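Local coordinates for uncharacterized protein DSY3957 (Desulfitobacterium hafniense, PDB 3HXL), which probably serves as the sheath subunit of a contractile, myovirus-type phage tail, the sleeve that surrounds the tail tube, at residues 33-39 / 200-206; 43-47 / 89-93; 116-121 / 132-138; 220-225 / 243-247. All blocks are in the same frame, centred on the assembly; numbering follows the deposited sequence.

Contact 1: residues 33-39 / 200-206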
loop_
_atom_site.group_PDB
_atom_site.type_symbol
_atom_site.label_atom_id
_atom_site.label_comp_id
_atom_site.label_asym_id
_atom_site.label_seq_id
_atom_site.Cartn_x
_atom_site.Cartn_y
_atom_site.Cartn_z
ATOM N N ARG A 33 -1.430 11.857 0.949
ATOM C CA ARG A 33 -1.664 10.506 0.468
ATOM C C ARG A 33 -0.343 9.759 0.614
ATOM O O ARG A 33 0.327 9.867 1.643
ATOM C CB ARG A 33 -2.100 10.572 -1.003
ATOM C CG ARG A 33 -3.377 11.373 -1.236
ATOM C CD ARG A 33 -3.611 11.655 -2.726
ATOM N NE ARG A 33 -3.582 10.431 -3.528
ATOM C CZ ARG A 33 -4.569 9.545 -3.578
ATOM N NH1 ARG A 33 -4.444 8.460 -4.332
ATOM N NH2 ARG A 33 -5.688 9.750 -2.894
ATOM N N GLY A 34 0.027 9.004 -0.414
ATOM C CA GLY A 34 1.285 8.280 -0.394
ATOM C C GLY A 34 1.320 6.936 0.308
ATOM O O GLY A 34 2.370 6.304 0.369
ATOM N N ILE A 35 0.183 6.475 0.818
ATOM C CA ILE A 35 0.171 5.205 1.530
ATOM C C ILE A 35 -0.469 4.065 0.745
ATOM O O ILE A 35 -1.650 4.116 0.402
ATOM C CB ILE A 35 -0.557 5.351 2.881
ATOM C CG1 ILE A 35 0.091 6.469 3.694
ATOM C CG2 ILE A 35 -0.512 4.040 3.641
ATOM C CD1 ILE A 35 -0.638 6.799 4.978
ATOM N N VAL A 36 0.325 3.038 0.467
ATOM C CA VAL A 36 -0.152 1.869 -0.267
ATOM C C VAL A 36 -0.091 0.646 0.655
ATOM O O VAL A 36 0.715 0.610 1.581
ATOM C CB VAL A 36 0.719 1.605 -1.537
ATOM C CG1 VAL A 36 2.134 1.201 -1.136
ATOM C CG2 VAL A 36 0.083 0.519 -2.400
ATOM N N SER A 37 -0.963 -0.336 0.425
ATOM C CA SER A 37 -0.965 -1.555 1.232
ATOM C C SER A 37 -1.066 -2.758 0.311
ATOM O O SER A 37 -1.739 -2.713 -0.720
ATOM C CB SER A 37 -2.133 -1.585 2.216
ATOM O OG SER A 37 -2.102 -2.803 2.952
HETATM N N MSE A 38 -0.412 -3.842 0.692
HETATM C CA MSE A 38 -0.410 -5.018 -0.155
HETATM C C MSE A 38 -0.290 -6.325 0.614
HETATM O O MSE A 38 0.523 -6.451 1.526
HETATM C CB MSE A 38 0.741 -4.872 -1.155
HETATM C CG MSE A 38 0.949 -5.993 -2.149
HETATM SE SE MSE A 38 2.209 -5.418 -3.543
HETATM C CE MSE A 38 3.681 -4.911 -2.345
ATOM N N PRO A 39 -1.139 -7.306 0.278
ATOM C CA PRO A 39 -1.087 -8.606 0.953
ATOM C C PRO A 39 -0.189 -9.528 0.115
ATOM O O PRO A 39 -0.422 -9.705 -1.078
ATOM C CB PRO A 39 -2.548 -9.044 0.960
ATOM C CG PRO A 39 -3.047 -8.532 -0.362
ATOM C CD PRO A 39 -2.399 -7.148 -0.480
ATOM N N PHE A 200 -4.941 4.527 4.811
ATOM C CA PHE A 200 -4.220 4.238 3.577
ATOM C C PHE A 200 -4.987 4.809 2.388
ATOM O O PHE A 200 -6.117 5.271 2.537
ATOM C CB PHE A 200 -4.019 2.723 3.417
ATOM C CG PHE A 200 -5.296 1.946 3.216
ATOM C CD1 PHE A 200 -5.743 1.628 1.934
ATOM C CD2 PHE A 200 -6.055 1.542 4.308
ATOM C CE1 PHE A 200 -6.937 0.916 1.744
ATOM C CE2 PHE A 200 -7.245 0.833 4.128
ATOM C CZ PHE A 200 -7.683 0.520 2.842
ATOM N N ASN A 201 -4.372 4.787 1.214
ATOM C CA ASN A 201 -5.004 5.333 0.024
ATOM C C ASN A 201 -5.345 4.259 -0.987
ATOM O O ASN A 201 -6.443 4.235 -1.534
ATOM C CB ASN A 201 -4.074 6.353 -0.650
ATOM C CG ASN A 201 -3.734 7.507 0.256
ATOM O OD1 ASN A 201 -4.593 8.318 0.588
ATOM N ND2 ASN A 201 -2.484 7.580 0.674
ATOM N N THR A 202 -4.395 3.367 -1.224
ATOM C CA THR A 202 -4.594 2.327 -2.214
ATOM C C THR A 202 -4.130 0.944 -1.789
ATOM O O THR A 202 -3.227 0.794 -0.962
ATOM C CB THR A 202 -3.854 2.679 -3.503
ATOM O OG1 THR A 202 -2.448 2.504 -3.296
ATOM C CG2 THR A 202 -4.113 4.129 -3.880
ATOM N N ILE A 203 -4.754 -0.068 -2.378
ATOM C CA ILE A 203 -4.400 -1.453 -2.107
ATOM C C ILE A 203 -4.079 -2.136 -3.431
ATOM O O ILE A 203 -4.741 -1.891 -4.433
ATOM C CB ILE A 203 -5.566 -2.224 -1.456
ATOM C CG1 ILE A 203 -5.741 -1.785 -0.001
ATOM C CG2 ILE A 203 -5.305 -3.721 -1.555
ATOM C CD1 ILE A 203 -7.033 -2.292 0.640
ATOM N N ALA A 204 -3.055 -2.980 -3.436
ATOM C CA ALA A 204 -2.704 -3.717 -4.637
ATOM C C ALA A 204 -2.988 -5.185 -4.371
ATOM O O ALA A 204 -2.696 -5.691 -3.285
ATOM C CB ALA A 204 -1.223 -3.531 -4.978
ATOM N N LEU A 205 -3.587 -5.860 -5.346
ATOM C CA LEU A 205 -3.848 -7.293 -5.224
ATOM C C LEU A 205 -3.103 -7.946 -6.387
ATOM O O LEU A 205 -3.621 -8.030 -7.493
ATOM C CB LEU A 205 -5.353 -7.605 -5.312
ATOM C CG LEU A 205 -5.704 -9.101 -5.319
ATOM C CD1 LEU A 205 -5.095 -9.787 -4.093
ATOM C CD2 LEU A 205 -7.213 -9.282 -5.330
ATOM N N PRO A 206 -1.855 -8.382 -6.155
ATOM C CA PRO A 206 -1.034 -9.025 -7.187
ATOM C C PRO A 206 -1.389 -10.506 -7.304
ATOM O O PRO A 206 -0.544 -11.382 -7.113
ATOM C CB PRO A 206 0.382 -8.804 -6.665
ATOM C CG PRO A 206 0.197 -8.967 -5.195
ATOM C CD PRO A 206 -1.061 -8.141 -4.934
#
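Arg33 leads into the strand from outside: the Asn201 side chain packs against it, and its NE and NH1 are hydrogen-bonded to the carbonyl oxygens of Ala277 and Thr274. Gly34 follows with a positive phi (83°), at which a CB would be jammed against the preceding carbonyl. At Ile35 the pairing begins, its O accepting both Asn201 N (2.9 Å) and Thr202 N (3.3 Å), while its CG2 packs 3.8 Å from CB of Phe200. Val36 pairs with Thr202 on the sheet face covered by helix 263-276; Val36 CG2 sits 3.3 Å from Thr202 OG1, which itself bonds to the carbonyl of Ala271. Ser37 carries the ladder on, Ser37 N donating to Thr202 O (2.9 Å) and Ser37 O accepting Ala204 N (3.0 Å). It pairs with Ile203 on the other face, where its hydroxyl meets Tyr191 of helix 185-195 and Ile203 packs on helix 210-227. Met38, a selenomethionine, lays SE 4.2 Å from Ala204 CB. At Pro39, CD comes within 3.2 Å of Ala204 O, a buried carbonyl without a hydrogen-bonding partner. Parallel pairing in a mixed sheet, with helix 263-276 on one face and helices 185-195 and 210-227 on the other, is consistent with a three-layer alpha/beta core, here the centre of the sheath protein, with 33-39 joining the sheet of the subtilisin-like domain.

Contact 2: residues 43-47 / 89-93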
loop_
_atom_site.group_PDB
_atom_site.type_symbol
_atom_site.label_atom_id
_atom_site.label_comp_id
_atom_site.label_asym_id
_atom_site.label_seq_id
_atom_site.Cartn_x
_atom_site.Cartn_y
_atom_site.Cartn_z
ATOM N N SER A 43 8.452 -15.715 2.032
ATOM C CA SER A 43 9.222 -16.865 2.493
ATOM C C SER A 43 9.883 -16.574 3.835
ATOM O O SER A 43 10.650 -17.385 4.354
ATOM C CB SER A 43 10.296 -17.229 1.465
ATOM O OG SER A 43 9.719 -17.509 0.202
ATOM N N TRP A 44 9.574 -15.410 4.394
ATOM C CA TRP A 44 10.133 -15.007 5.673
ATOM C C TRP A 44 9.392 -13.773 6.172
ATOM O O TRP A 44 8.713 -13.096 5.399
ATOM C CB TRP A 44 11.626 -14.700 5.498
ATOM C CG TRP A 44 12.394 -14.513 6.775
ATOM C CD1 TRP A 44 12.711 -13.333 7.381
ATOM C CD2 TRP A 44 12.975 -15.548 7.578
ATOM N NE1 TRP A 44 13.465 -13.570 8.510
ATOM C CE2 TRP A 44 13.638 -14.920 8.653
ATOM C CE3 TRP A 44 13.001 -16.947 7.490
ATOM C CZ2 TRP A 44 14.323 -15.644 9.640
ATOM C CZ3 TRP A 44 13.683 -17.668 8.472
ATOM C CH2 TRP A 44 14.334 -17.009 9.532
ATOM N N GLY A 45 9.517 -13.494 7.467
ATOM C CA GLY A 45 8.866 -12.333 8.044
ATOM C C GLY A 45 7.690 -12.655 8.943
ATOM O O GLY A 45 7.081 -13.717 8.830
ATOM N N GLU A 46 7.373 -11.730 9.843
ATOM C CA GLU A 46 6.258 -11.902 10.763
ATOM C C GLU A 46 4.944 -12.002 9.990
ATOM O O GLU A 46 4.595 -11.108 9.218
ATOM C CB GLU A 46 6.204 -10.728 11.743
ATOM C CG GLU A 46 5.016 -10.764 12.694
ATOM C CD GLU A 46 5.149 -9.760 13.817
ATOM O OE1 GLU A 46 5.592 -8.621 13.554
ATOM O OE2 GLU A 46 4.804 -10.102 14.967
ATOM N N PRO A 47 4.198 -13.101 10.188
ATOM C CA PRO A 47 2.918 -13.315 9.503
ATOM C C PRO A 47 1.699 -12.711 10.207
ATOM O O PRO A 47 1.703 -12.522 11.423
ATOM C CB PRO A 47 2.834 -14.833 9.430
ATOM C CG PRO A 47 3.388 -15.228 10.771
ATOM C CD PRO A 47 4.612 -14.319 10.914
ATOM N N ARG A 89 1.936 -10.216 5.514
ATOM C CA ARG A 89 2.340 -11.535 5.046
ATOM C C ARG A 89 1.195 -12.508 5.332
ATOM O O ARG A 89 0.843 -12.748 6.482
ATOM C CB ARG A 89 3.611 -12.015 5.743
ATOM C CG ARG A 89 4.083 -13.348 5.191
ATOM C CD ARG A 89 5.191 -13.984 6.018
ATOM N NE ARG A 89 5.567 -15.269 5.447
ATOM C CZ ARG A 89 6.458 -16.100 5.975
ATOM N NH1 ARG A 89 7.084 -15.787 7.104
ATOM N NH2 ARG A 89 6.725 -17.247 5.363
ATOM N N LEU A 90 0.636 -13.069 4.266
ATOM C CA LEU A 90 -0.510 -13.975 4.339
ATOM C C LEU A 90 -0.255 -15.388 4.845
ATOM O O LEU A 90 -1.188 -16.071 5.264
ATOM C CB LEU A 90 -1.145 -14.074 2.954
ATOM C CG LEU A 90 -1.690 -12.798 2.304
ATOM C CD1 LEU A 90 -1.701 -12.980 0.805
ATOM C CD2 LEU A 90 -3.082 -12.480 2.839
ATOM N N ASN A 91 0.998 -15.832 4.793
ATOM C CA ASN A 91 1.353 -17.186 5.199
ATOM C C ASN A 91 2.376 -17.240 6.324
ATOM O O ASN A 91 3.338 -16.465 6.343
ATOM C CB ASN A 91 1.896 -17.938 3.988
ATOM C CG ASN A 91 3.151 -17.294 3.423
ATOM O OD1 ASN A 91 3.228 -16.069 3.285
ATOM N ND2 ASN A 91 4.134 -18.113 3.086
ATOM N N ALA A 92 2.158 -18.162 7.258
ATOM C CA ALA A 92 3.064 -18.352 8.386
ATOM C C ALA A 92 4.131 -19.374 8.011
ATOM O O ALA A 92 5.229 -19.380 8.574
ATOM C CB ALA A 92 2.288 -18.829 9.606
ATOM N N GLY A 93 3.800 -20.238 7.056
ATOM C CA GLY A 93 4.734 -21.255 6.606
ATOM C C GLY A 93 5.243 -22.174 7.702
ATOM O O GLY A 93 4.733 -22.165 8.822
HETATM O O HOH W 1 2.577 -9.670 8.356
#
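An arginine side chain tied to loop carbonyls marks this meeting of two irregular segments, at the junction where the chain leaves the central mixed sheet for the beta-sandwich domain. Arg89 loses most surface, 119 Å². Its side chain is extended, with chi1 to chi4 all near 180°, and so reaches along the 43-47 loop: NH1 donates to Gly45 O (2.7 Å), which lies near the guanidinium plane, while the backbone carbons of Ser43 and Trp44 lie over one face, Ser43 C 3.6 Å from NH2 and Trp44 C 3.2 Å from NH1. NH2 also bonds to the carbonyl of Gly110, so the same guanidinium reaches a further loop. Gly45 adopts phi 108° and psi 157°, where a CB would press on the carbonyl O of Trp44.

Pro47 comes next with 73 Å². Its ring fits against the loop at Asn91 and Ala92: Pro47 CB is 3.5 Å from Asn91 O and 3.7 Å from Ala92 CA, and Pro47 CG touches Ala92 CB at 3.9 Å. Trp109 packs on the same proline, and it also meets the ring of Trp44 edge-to-face. ND2 of Asn91 bonds outward to the carbonyls of Leu42 and Asp180. Beside the proline, water 1 bridges the two backbones, donating to Glu46 O at 2.6 Å and accepting from Arg89 N at 3.0 Å.

Contact 3: residues 116-121 / 132-138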
loop_
_atom_site.group_PDB
_atom_site.type_symbol
_atom_site.label_atom_id
_atom_site.label_comp_id
_atom_site.label_asym_id
_atom_site.label_seq_id
_atom_site.Cartn_x
_atom_site.Cartn_y
_atom_site.Cartn_z
ATOM N N ASP A 116 18.019 -21.542 4.039
ATOM C CA ASP A 116 19.262 -20.908 3.597
ATOM C C ASP A 116 20.151 -20.619 4.799
ATOM O O ASP A 116 21.184 -19.961 4.680
ATOM C CB ASP A 116 18.988 -19.591 2.867
ATOM C CG ASP A 116 18.158 -19.773 1.612
ATOM O OD1 ASP A 116 18.203 -20.868 1.018
ATOM O OD2 ASP A 116 17.472 -18.809 1.214
ATOM N N ILE A 117 19.732 -21.101 5.962
ATOM C CA ILE A 117 20.489 -20.892 7.187
ATOM C C ILE A 117 21.301 -22.142 7.499
ATOM O O ILE A 117 20.825 -23.263 7.321
ATOM C CB ILE A 117 19.549 -20.602 8.372
ATOM C CG1 ILE A 117 18.579 -19.475 7.999
ATOM C CG2 ILE A 117 20.367 -20.198 9.599
ATOM C CD1 ILE A 117 17.558 -19.157 9.073
ATOM N N THR A 118 22.530 -21.945 7.958
ATOM C CA THR A 118 23.393 -23.066 8.308
ATOM C C THR A 118 24.098 -22.794 9.626
ATOM O O THR A 118 24.626 -21.703 9.851
ATOM C CB THR A 118 24.457 -23.326 7.219
ATOM O OG1 THR A 118 23.810 -23.682 5.992
ATOM C CG2 THR A 118 25.383 -24.467 7.637
ATOM N N LEU A 119 24.096 -23.797 10.495
ATOM C CA LEU A 119 24.733 -23.690 11.802
ATOM C C LEU A 119 26.169 -24.201 11.748
ATOM O O LEU A 119 26.451 -25.220 11.120
ATOM C CB LEU A 119 23.951 -24.502 12.834
ATOM C CG LEU A 119 24.642 -24.704 14.185
ATOM C CD1 LEU A 119 24.685 -23.388 14.940
ATOM C CD2 LEU A 119 23.898 -25.759 14.987
ATOM N N VAL A 120 27.064 -23.479 12.411
ATOM C CA VAL A 120 28.471 -23.851 12.480
ATOM C C VAL A 120 28.924 -23.747 13.936
ATOM O O VAL A 120 28.790 -22.692 14.564
ATOM C CB VAL A 120 29.344 -22.920 11.601
ATOM C CG1 VAL A 120 30.823 -23.268 11.775
ATOM C CG2 VAL A 120 28.948 -23.068 10.135
ATOM N N ILE A 121 29.440 -24.854 14.469
ATOM C CA ILE A 121 29.918 -24.913 15.850
ATOM C C ILE A 121 31.344 -25.457 15.852
ATOM O O ILE A 121 31.581 -26.619 15.525
ATOM C CB ILE A 121 29.021 -25.835 16.719
ATOM C CG1 ILE A 121 27.579 -25.320 16.705
ATOM C CG2 ILE A 121 29.528 -25.862 18.156
ATOM C CD1 ILE A 121 26.605 -26.223 17.439
ATOM N N ASP A 132 32.598 -21.553 19.270
ATOM C CA ASP A 132 32.196 -20.413 18.464
ATOM C C ASP A 132 30.984 -20.866 17.663
ATOM O O ASP A 132 31.116 -21.654 16.725
ATOM C CB ASP A 132 33.319 -19.978 17.516
ATOM C CG ASP A 132 34.469 -19.301 18.241
ATOM O OD1 ASP A 132 34.211 -18.472 19.138
ATOM O OD2 ASP A 132 35.635 -19.590 17.903
ATOM N N VAL A 133 29.803 -20.393 18.051
ATOM C CA VAL A 133 28.573 -20.760 17.359
ATOM C C VAL A 133 28.210 -19.663 16.368
ATOM O O VAL A 133 27.847 -18.550 16.751
ATOM C CB VAL A 133 27.404 -20.962 18.350
ATOM C CG1 VAL A 133 26.168 -21.457 17.607
ATOM C CG2 VAL A 133 27.809 -21.955 19.423
ATOM N N SER A 134 28.322 -19.984 15.087
ATOM C CA SER A 134 28.023 -19.011 14.054
ATOM C C SER A 134 26.780 -19.372 13.257
ATOM O O SER A 134 26.486 -20.548 13.021
ATOM C CB SER A 134 29.231 -18.865 13.125
ATOM O OG SER A 134 30.350 -18.375 13.843
ATOM N N THR A 135 26.042 -18.343 12.862
ATOM C CA THR A 135 24.833 -18.520 12.075
ATOM C C THR A 135 25.133 -17.991 10.679
ATOM O O THR A 135 25.463 -16.814 10.505
ATOM C CB THR A 135 23.648 -17.729 12.679
ATOM O OG1 THR A 135 23.453 -18.136 14.037
ATOM C CG2 THR A 135 22.371 -17.992 11.893
ATOM N N LEU A 136 25.037 -18.871 9.689
ATOM C CA LEU A 136 25.300 -18.497 8.309
ATOM C C LEU A 136 24.029 -18.449 7.484
ATOM O O LEU A 136 23.127 -19.272 7.653
ATOM C CB LEU A 136 26.273 -19.483 7.655
ATOM C CG LEU A 136 27.775 -19.325 7.929
ATOM C CD1 LEU A 136 28.060 -19.398 9.411
ATOM C CD2 LEU A 136 28.524 -20.413 7.179
ATOM N N VAL A 137 23.974 -17.471 6.592
ATOM C CA VAL A 137 22.845 -17.287 5.692
ATOM C C VAL A 137 23.440 -17.158 4.299
ATOM O O VAL A 137 24.163 -16.201 4.014
ATOM C CB VAL A 137 22.056 -16.011 6.031
ATOM C CG1 VAL A 137 20.920 -15.825 5.039
ATOM C CG2 VAL A 137 21.510 -16.103 7.449
ATOM N N ASP A 138 23.132 -18.122 3.437
ATOM C CA ASP A 138 23.672 -18.145 2.082
ATOM C C ASP A 138 25.195 -18.160 2.154
ATOM O O ASP A 138 25.869 -17.522 1.347
ATOM C CB ASP A 138 23.215 -16.928 1.271
ATOM C CG ASP A 138 21.750 -16.995 0.884
ATOM O OD1 ASP A 138 21.251 -18.106 0.612
ATOM O OD2 ASP A 138 21.103 -15.931 0.834
HETATM O O HOH W 2 21.235 -21.172 0.656
#
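Strands 117-121 and 132-137 run antiparallel, 155° between their directions and 4.6 Å apart at closest approach, as the two arms of a beta hairpin in the beta-sandwich domain. Thr118 and Leu136 form one hydrogen-bonded pair (Thr118 N to Leu136 O 2.8 Å, Leu136 N to Thr118 O 2.9 Å), Val120 and Ser134 the next (Val120 N to Ser134 O 3.0 Å, Ser134 N to Val120 O 2.8 Å). Asp138 N to Asp116 O, 3.0 Å, adds a rung at the open end.

Ile117, Leu119, Ile121, Val133, Thr135 and Val137 share the face turned to the sandwich interior, where strands 103-107 and 159-162 pack on it; Leu119 CD1 meets Val133 CG1 at 3.6 Å. On the other, more accessible face Val120 CG2 touches Leu136 CD1 at 3.8 Å. At the open end two like charges meet, both salt-bridged to Arg113: Asp116 OD2 lies 3.9 Å from Asp138 OD1.

Contact 4: residues 220-225 / 243-247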
loop_
_atom_site.group_PDB
_atom_site.type_symbol
_atom_site.label_atom_id
_atom_site.label_comp_id
_atom_site.label_asym_id
_atom_site.label_seq_id
_atom_site.Cartn_x
_atom_site.Cartn_y
_atom_site.Cartn_z
ATOM N N ALA A 220 -13.916 -2.453 -1.523
ATOM C CA ALA A 220 -13.756 -1.058 -1.920
ATOM C C ALA A 220 -15.080 -0.298 -1.867
ATOM O O ALA A 220 -15.144 0.822 -1.359
ATOM C CB ALA A 220 -13.165 -0.984 -3.326
ATOM N N LYS A 221 -16.141 -0.910 -2.388
ATOM C CA LYS A 221 -17.452 -0.262 -2.399
ATOM C C LYS A 221 -17.963 0.020 -0.994
ATOM O O LYS A 221 -18.547 1.079 -0.734
ATOM C CB LYS A 221 -18.474 -1.134 -3.139
ATOM C CG LYS A 221 -18.223 -1.300 -4.631
ATOM C CD LYS A 221 -19.258 -2.243 -5.255
ATOM C CE LYS A 221 -19.042 -2.425 -6.753
ATOM N NZ LYS A 221 -19.936 -3.483 -7.326
ATOM N N ARG A 222 -17.738 -0.927 -0.085
ATOM C CA ARG A 222 -18.198 -0.770 1.288
ATOM C C ARG A 222 -17.471 0.366 1.996
ATOM O O ARG A 222 -18.100 1.247 2.590
ATOM C CB ARG A 222 -18.017 -2.076 2.074
ATOM C CG ARG A 222 -18.544 -1.993 3.502
ATOM C CD ARG A 222 -18.676 -3.375 4.130
ATOM N NE ARG A 222 -17.405 -4.104 4.157
ATOM C CZ ARG A 222 -16.401 -3.841 4.986
ATOM N NH1 ARG A 222 -15.293 -4.566 4.927
ATOM N NH2 ARG A 222 -16.504 -2.863 5.878
ATOM N N LEU A 223 -16.145 0.357 1.948
ATOM C CA LEU A 223 -15.418 1.437 2.602
ATOM C C LEU A 223 -15.764 2.790 1.987
ATOM O O LEU A 223 -16.127 3.725 2.700
ATOM C CB LEU A 223 -13.903 1.205 2.537
ATOM C CG LEU A 223 -13.268 0.480 3.734
ATOM C CD1 LEU A 223 -13.778 -0.958 3.825
ATOM C CD2 LEU A 223 -11.751 0.486 3.573
ATOM N N ARG A 224 -15.681 2.887 0.663
ATOM C CA ARG A 224 -15.954 4.152 -0.022
ATOM C C ARG A 224 -17.355 4.726 0.123
ATOM O O ARG A 224 -17.531 5.901 0.469
ATOM C CB ARG A 224 -15.662 4.033 -1.524
ATOM C CG ARG A 224 -14.215 3.807 -1.890
ATOM C CD ARG A 224 -14.062 3.723 -3.402
ATOM N NE ARG A 224 -14.484 4.963 -4.042
ATOM C CZ ARG A 224 -13.708 6.036 -4.180
ATOM N NH1 ARG A 224 -12.460 6.013 -3.732
ATOM N NH2 ARG A 224 -14.191 7.144 -4.739
ATOM N N ASP A 225 -18.362 3.905 -0.134
ATOM C CA ASP A 225 -19.716 4.418 -0.095
ATOM C C ASP A 225 -20.581 4.107 1.111
ATOM O O ASP A 225 -21.656 4.683 1.264
ATOM C CB ASP A 225 -20.405 4.026 -1.398
ATOM C CG ASP A 225 -19.618 4.504 -2.617
ATOM O OD1 ASP A 225 -19.041 5.615 -2.545
ATOM O OD2 ASP A 225 -19.575 3.787 -3.632
ATOM N N TYR A 243 -16.491 -0.045 -11.366
ATOM C CA TYR A 243 -16.608 0.808 -10.195
ATOM C C TYR A 243 -15.390 1.733 -10.087
ATOM O O TYR A 243 -14.259 1.297 -10.311
ATOM C CB TYR A 243 -16.727 -0.083 -8.960
ATOM C CG TYR A 243 -16.860 0.675 -7.659
ATOM C CD1 TYR A 243 -17.885 1.602 -7.476
ATOM C CD2 TYR A 243 -15.954 0.471 -6.617
ATOM C CE1 TYR A 243 -18.004 2.315 -6.284
ATOM C CE2 TYR A 243 -16.065 1.180 -5.417
ATOM C CZ TYR A 243 -17.095 2.098 -5.267
ATOM O OH TYR A 243 -17.210 2.817 -4.109
ATOM N N GLU A 244 -15.629 3.001 -9.750
ATOM C CA GLU A 244 -14.548 3.994 -9.640
ATOM C C GLU A 244 -13.550 3.685 -8.528
ATOM O O GLU A 244 -12.454 4.259 -8.480
ATOM C CB GLU A 244 -15.119 5.405 -9.419
ATOM C CG GLU A 244 -15.864 5.595 -8.098
ATOM C CD GLU A 244 -17.358 5.324 -8.229
ATOM O OE1 GLU A 244 -17.760 4.658 -9.206
ATOM O OE2 GLU A 244 -18.122 5.778 -7.354
ATOM N N GLY A 245 -13.921 2.780 -7.633
ATOM C CA GLY A 245 -13.024 2.430 -6.551
ATOM C C GLY A 245 -12.054 1.331 -6.946
ATOM O O GLY A 245 -11.199 0.940 -6.155
ATOM N N VAL A 246 -12.171 0.837 -8.175
ATOM C CA VAL A 246 -11.297 -0.239 -8.638
ATOM C C VAL A 246 -10.556 0.064 -9.937
ATOM O O VAL A 246 -11.161 0.453 -10.929
ATOM C CB VAL A 246 -12.093 -1.551 -8.861
ATOM C CG1 VAL A 246 -11.172 -2.632 -9.400
ATOM C CG2 VAL A 246 -12.742 -1.993 -7.564
ATOM N N ILE A 247 -9.237 -0.107 -9.919
ATOM C CA ILE A 247 -8.430 0.101 -11.112
ATOM C C ILE A 247 -8.026 -1.284 -11.599
ATOM O O ILE A 247 -7.604 -2.125 -10.806
ATOM C CB ILE A 247 -7.152 0.930 -10.805
ATOM C CG1 ILE A 247 -7.550 2.351 -10.388
ATOM C CG2 ILE A 247 -6.247 0.959 -12.033
ATOM C CD1 ILE A 247 -6.415 3.156 -9.738
HETATM O O HOH W 3 -17.031 6.028 -4.662
HETATM O O HOH W 4 -20.335 5.060 -6.086
#
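Hydrogen bonding is concentrated at the tip of Tyr243, whose OH donates to Asp225 OD2 at 2.6 Å. Around it, two waters spread the polar link. Water 3 accepts from Arg224 NE (2.8 Å) and donates to Asp225 OD1 and Glu244 OE2 (both 2.9 Å). Water 4 joins Asp225 OD2 (2.9 Å) to Glu244 OE2 (2.6 Å), so that the two carboxylates, 4.5 Å apart between these same atoms, are bridged by solvent. Arg224 and Glu244 also have ionic partners beyond the segments, Asp351 and Lys337.

Aromatic contact comes from Lys221, whose CG stands 3.5 Å above the centroid of the Tyr243 ring in a CH-pi interaction. Apolar packing is centred on Ala220: its CB lies 4.2 Å from Tyr243 CE2 and 4.4 Å from Val246 CG2. Gly245, within the type I turn from Tyr243 to Val246, lets the helix close in; its CA is 3.6 Å from Arg224 CD, and an ideal CB would clash with that atom.

The contact joins helix 210-227 to the turn that enters strand 246-255, with Val233 of the adjacent strand 232-236 packed against Ala220 and Val246, and Ile347 of helix 344-364 against Arg224 and Glu244.

How the contacts relate
From the N terminus, strand 35-40 pairs with 84-89 on the way, and some 160 residues on contact 1 closes the long loop with 202-204 at the centre of the chain. Within that loop lie contact 2, which closes where the chain departs for the beta-sandwich, and then contact 3, a short hairpin inside that domain. Trp44 of contact 2 packs on Ile117 of contact 3, and Leu90 of contact 2 on Pro39 of contact 1, so contact 2 links sandwich to core. After the chain returns, contact 4 closes in series, joining helix 210-227 to the turn entering strand 246-255; Phe200 touches Leu223, joining contacts 1 and 4, which both reach the same sheet. Contacts 3 and 4 lie on opposite sides of the chain's centre.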